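Local coordinates for putative uncharacterized protein (Chaetomium thermophilum, PDB 4XRI), which probably binds a small Ran-type GTPase and carries protein cargo into the nucleus, as a flexible HEAT-repeat receptor of the importin-beta family, at residues R175-V189 with A206-G218. The protein carries 2 engineered substitutions. Numbering follows the deposited sequence.
Sequences RNSLVGHSNAILTAV and AITALGDSLEFVG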
# COMPACT_ATOMS: atom_id res chain seq x y z
N ARG A 175 -8.37 -5.34 27.66
CA ARG A 175 -9.55 -4.48 27.62
C ARG A 175 -10.62 -4.99 28.58
O ARG A 175 -11.15 -4.22 29.39
CB ARG A 175 -10.12 -4.42 26.19
CG ARG A 175 -9.34 -3.52 25.24
CD ARG A 175 -9.39 -2.06 25.67
NE ARG A 175 -9.48 -1.16 24.52
CZ ARG A 175 -8.48 -0.92 23.68
NH1 ARG A 175 -7.30 -1.51 23.84
NH2 ARG A 175 -8.65 -0.08 22.67
N ASN A 176 -10.92 -6.28 28.49
CA ASN A 176 -11.93 -6.91 29.32
C ASN A 176 -11.58 -6.84 30.80
O ASN A 176 -12.46 -6.69 31.65
CB ASN A 176 -12.13 -8.37 28.91
CG ASN A 176 -13.21 -9.06 29.70
OD1 ASN A 176 -14.27 -8.49 29.96
ND2 ASN A 176 -12.95 -10.30 30.11
N SER A 177 -10.29 -6.94 31.11
CA SER A 177 -9.84 -6.87 32.50
C SER A 177 -9.97 -5.45 33.05
O SER A 177 -10.02 -5.24 34.26
CB SER A 177 -8.38 -7.33 32.62
OG SER A 177 -7.48 -6.34 32.16
N LEU A 178 -10.04 -4.47 32.15
CA LEU A 178 -10.13 -3.07 32.54
C LEU A 178 -11.58 -2.61 32.71
O LEU A 178 -11.83 -1.55 33.28
CB LEU A 178 -9.45 -2.17 31.50
CG LEU A 178 -7.93 -2.23 31.34
CD1 LEU A 178 -7.50 -1.40 30.14
CD2 LEU A 178 -7.25 -1.74 32.61
N VAL A 179 -12.51 -3.42 32.22
CA VAL A 179 -13.92 -3.07 32.10
C VAL A 179 -14.51 -2.44 33.36
O VAL A 179 -15.25 -1.45 33.28
CB VAL A 179 -14.77 -4.31 31.72
CG1 VAL A 179 -16.23 -4.13 32.11
CG2 VAL A 179 -14.64 -4.60 30.23
N GLY A 180 -14.16 -3.00 34.51
CA GLY A 180 -14.70 -2.53 35.77
C GLY A 180 -14.17 -1.17 36.21
O GLY A 180 -14.77 -0.52 37.07
N HIS A 181 -13.05 -0.75 35.63
CA HIS A 181 -12.43 0.52 36.00
C HIS A 181 -12.80 1.65 35.04
O HIS A 181 -12.26 2.75 35.14
CB HIS A 181 -10.91 0.38 36.05
CG HIS A 181 -10.41 -0.53 37.12
ND1 HIS A 181 -10.31 -0.15 38.44
CD2 HIS A 181 -9.96 -1.81 37.06
CE1 HIS A 181 -9.83 -1.16 39.15
NE2 HIS A 181 -9.61 -2.17 38.34
N SER A 182 -13.71 1.36 34.12
CA SER A 182 -13.98 2.25 32.99
C SER A 182 -14.34 3.68 33.39
O SER A 182 -13.73 4.63 32.91
CB SER A 182 -15.11 1.67 32.14
OG SER A 182 -15.27 2.41 30.94
N ASN A 183 -15.32 3.83 34.28
CA ASN A 183 -15.78 5.16 34.67
C ASN A 183 -14.75 5.90 35.51
O ASN A 183 -14.59 7.11 35.39
CB ASN A 183 -17.10 5.08 35.42
CG ASN A 183 -17.69 6.45 35.71
OD1 ASN A 183 -17.52 6.99 36.80
ND2 ASN A 183 -18.37 7.02 34.72
N ALA A 184 -14.06 5.15 36.37
CA ALA A 184 -13.03 5.73 37.23
C ALA A 184 -11.88 6.29 36.39
O ALA A 184 -11.38 7.38 36.66
CB ALA A 184 -12.51 4.69 38.21
N ILE A 185 -11.48 5.53 35.38
CA ILE A 185 -10.42 5.94 34.47
C ILE A 185 -10.84 7.16 33.65
O ILE A 185 -10.10 8.13 33.54
CB ILE A 185 -10.02 4.80 33.53
CG1 ILE A 185 -9.33 3.69 34.31
CG2 ILE A 185 -9.12 5.31 32.42
CD1 ILE A 185 -9.08 2.44 33.50
N LEU A 186 -12.04 7.09 33.09
CA LEU A 186 -12.57 8.18 32.27
C LEU A 186 -12.70 9.47 33.08
O LEU A 186 -12.37 10.55 32.60
CB LEU A 186 -13.93 7.80 31.68
CG LEU A 186 -14.61 8.90 30.86
CD1 LEU A 186 -13.74 9.30 29.68
CD2 LEU A 186 -15.99 8.45 30.40
N THR A 187 -13.17 9.33 34.32
CA THR A 187 -13.32 10.48 35.20
C THR A 187 -11.96 11.12 35.49
O THR A 187 -11.82 12.34 35.48
CB THR A 187 -13.99 10.09 36.54
OG1 THR A 187 -15.34 9.67 36.29
CG2 THR A 187 -14.00 11.26 37.50
N ALA A 188 -10.96 10.28 35.71
CA ALA A 188 -9.62 10.75 36.05
C ALA A 188 -8.98 11.53 34.90
O ALA A 188 -8.38 12.59 35.12
CB ALA A 188 -8.73 9.58 36.43
N VAL A 189 -9.11 11.03 33.67
CA VAL A 189 -8.47 11.67 32.53
C VAL A 189 -9.21 12.93 32.10
O VAL A 189 -8.59 13.91 31.69
CB VAL A 189 -8.35 10.70 31.33
CG1 VAL A 189 -7.62 9.43 31.75
CG2 VAL A 189 -9.70 10.36 30.73
N ALA A 206 -3.24 14.63 30.34
CA ALA A 206 -4.59 14.10 30.47
C ALA A 206 -5.32 14.04 29.14
O ALA A 206 -5.98 13.04 28.83
CB ALA A 206 -5.39 14.94 31.46
N ILE A 207 -5.21 15.10 28.34
CA ILE A 207 -5.89 15.14 27.06
C ILE A 207 -5.26 14.14 26.09
O ILE A 207 -5.94 13.55 25.25
CB ILE A 207 -5.88 16.57 26.44
CG1 ILE A 207 -6.88 16.67 25.29
CG2 ILE A 207 -4.48 16.98 26.00
CD1 ILE A 207 -8.32 16.61 25.72
N THR A 208 -3.95 13.93 26.24
CA THR A 208 -3.23 12.95 25.43
C THR A 208 -3.68 11.55 25.80
O THR A 208 -3.89 10.70 24.93
CB THR A 208 -1.71 13.07 25.63
OG1 THR A 208 -1.29 14.41 25.36
CG2 THR A 208 -0.97 12.11 24.69
N ALA A 209 -3.82 11.32 27.10
CA ALA A 209 -4.25 10.02 27.61
C ALA A 209 -5.68 9.71 27.17
O ALA A 209 -6.00 8.57 26.86
CB ALA A 209 -4.14 9.99 29.13
N LEU A 210 -6.52 10.74 27.15
CA LEU A 210 -7.89 10.59 26.67
C LEU A 210 -7.90 10.16 25.20
O LEU A 210 -8.65 9.27 24.82
CB LEU A 210 -8.67 11.90 26.84
CG LEU A 210 -10.08 11.93 26.24
CD1 LEU A 210 -10.92 10.79 26.80
CD2 LEU A 210 -10.74 13.27 26.50
N GLY A 211 -7.04 10.79 24.40
CA GLY A 211 -6.90 10.43 23.01
C GLY A 211 -6.49 8.98 22.84
O GLY A 211 -7.05 8.26 22.02
N ASP A 212 -5.52 8.55 23.65
CA ASP A 212 -5.04 7.18 23.61
C ASP A 212 -6.09 6.19 24.11
O ASP A 212 -6.06 5.01 23.76
CB ASP A 212 -3.76 7.04 24.44
CG ASP A 212 -2.57 7.74 23.80
OD1 ASP A 212 -2.60 7.97 22.58
OD2 ASP A 212 -1.60 8.04 24.53
N SER A 213 -7.01 6.66 24.93
CA SER A 213 -7.96 5.77 25.59
C SER A 213 -9.34 5.77 24.93
O SER A 213 -10.28 5.18 25.46
CB SER A 213 -8.11 6.16 27.06
OG SER A 213 -6.85 6.23 27.71
N LEU A 214 -9.44 6.40 23.77
CA LEU A 214 -10.73 6.63 23.11
C LEU A 214 -11.52 5.36 22.85
O LEU A 214 -12.71 5.29 23.18
CB LEU A 214 -10.52 7.38 21.80
CG LEU A 214 -10.44 8.90 21.95
CD1 LEU A 214 -10.19 9.56 20.61
CD2 LEU A 214 -11.72 9.42 22.59
N GLU A 215 -10.87 4.36 22.26
CA GLU A 215 -11.53 3.09 21.97
C GLU A 215 -12.09 2.46 23.24
O GLU A 215 -13.18 1.89 23.23
CB GLU A 215 -10.56 2.13 21.28
CG GLU A 215 -10.08 2.61 19.92
CD GLU A 215 -9.41 1.51 19.11
OE1 GLU A 215 -9.15 0.43 19.68
OE2 GLU A 215 -9.16 1.72 17.91
N PHE A 216 -11.35 2.59 24.34
CA PHE A 216 -11.77 1.98 25.60
C PHE A 216 -12.78 2.84 26.38
O PHE A 216 -13.93 2.43 26.54
CB PHE A 216 -10.56 1.70 26.49
CG PHE A 216 -10.92 1.26 27.89
CD1 PHE A 216 -11.37 -0.03 28.13
CD2 PHE A 216 -10.82 2.14 28.95
CE1 PHE A 216 -11.71 -0.43 29.41
CE2 PHE A 216 -11.16 1.74 30.23
CZ PHE A 216 -11.60 0.46 30.46
N VAL A 217 -12.35 4.00 26.85
CA VAL A 217 -13.14 4.76 27.83
C VAL A 217 -14.47 5.26 27.30
O VAL A 217 -15.43 5.41 28.06
CB VAL A 217 -12.36 5.98 28.38
CG1 VAL A 217 -11.11 5.53 29.13
CG2 VAL A 217 -12.01 6.96 27.28
N GLY A 218 -14.55 5.52 26.00
CA GLY A 218 -15.77 6.06 25.42
C GLY A 218 -16.88 5.03 25.37
O GLY A 218 -18.03 5.36 25.08
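Phe-216 pushes its ring as a knob into a hole formed by Arg-175, Leu-178, Ser-182 and Ile-185. The contact is helix packing in the HEAT-repeat solenoid of an importin beta. The short helix 214-217 delivers Phe-216 to the junction of helices 172-178 and 182-193. Farther along, segments 182-189 and 206-212 run roughly antiparallel, at 142°. The Phe-216 ring is directed into the hole because CG lies anti to the backbone N (chi1 172°). Its CE1 meets Leu-178 CB at 3.5 Å, while Leu-178 CD1 lies over one face. Ile-185 crosses at about a right angle and brings CD1 to 3.9 Å from Phe-216 CE2. Arg-175 passes along the ring root, with NE 3.6 Å from Phe-216 CB. Its guanidinium plane stands 81° from the ring, and CD and NE make the contact. With an alanine here the ring is gone, and a gap among Leu-178, Ser-182 and Ile-185 is likely to open, with the Arg-175 chain freer to move.

Beyond the ring, Arg-175 bends at chi2 and chi3, and its NH2 forms a salt bridge with Glu-215 OE1 at 3.1 Å. Val-217 continues the apolar seam. Its CG1 rests on Ile-185 CG2, and its CG2 lies 3.8 Å from Leu-186 CD1. At the far end, Val-189 CG2 meets Leu-210 CD1 at 4.1 Å, and Ala-206 CB packs against Val-189 O.

Helix 153-168 packs alongside: Ile-163 touches Ile-185, and Cys-167 touches Phe-216. Helix 224-238 contributes Ile-230, which touches both Leu-186 and Leu-210. The break between helices 200-212 and 214-217 falls at Ser-213. There the side chain turns back to the preceding helix, and OG donates a 2.6 Å hydrogen bond to Ala-209 O, tilted from the carbonyl plane.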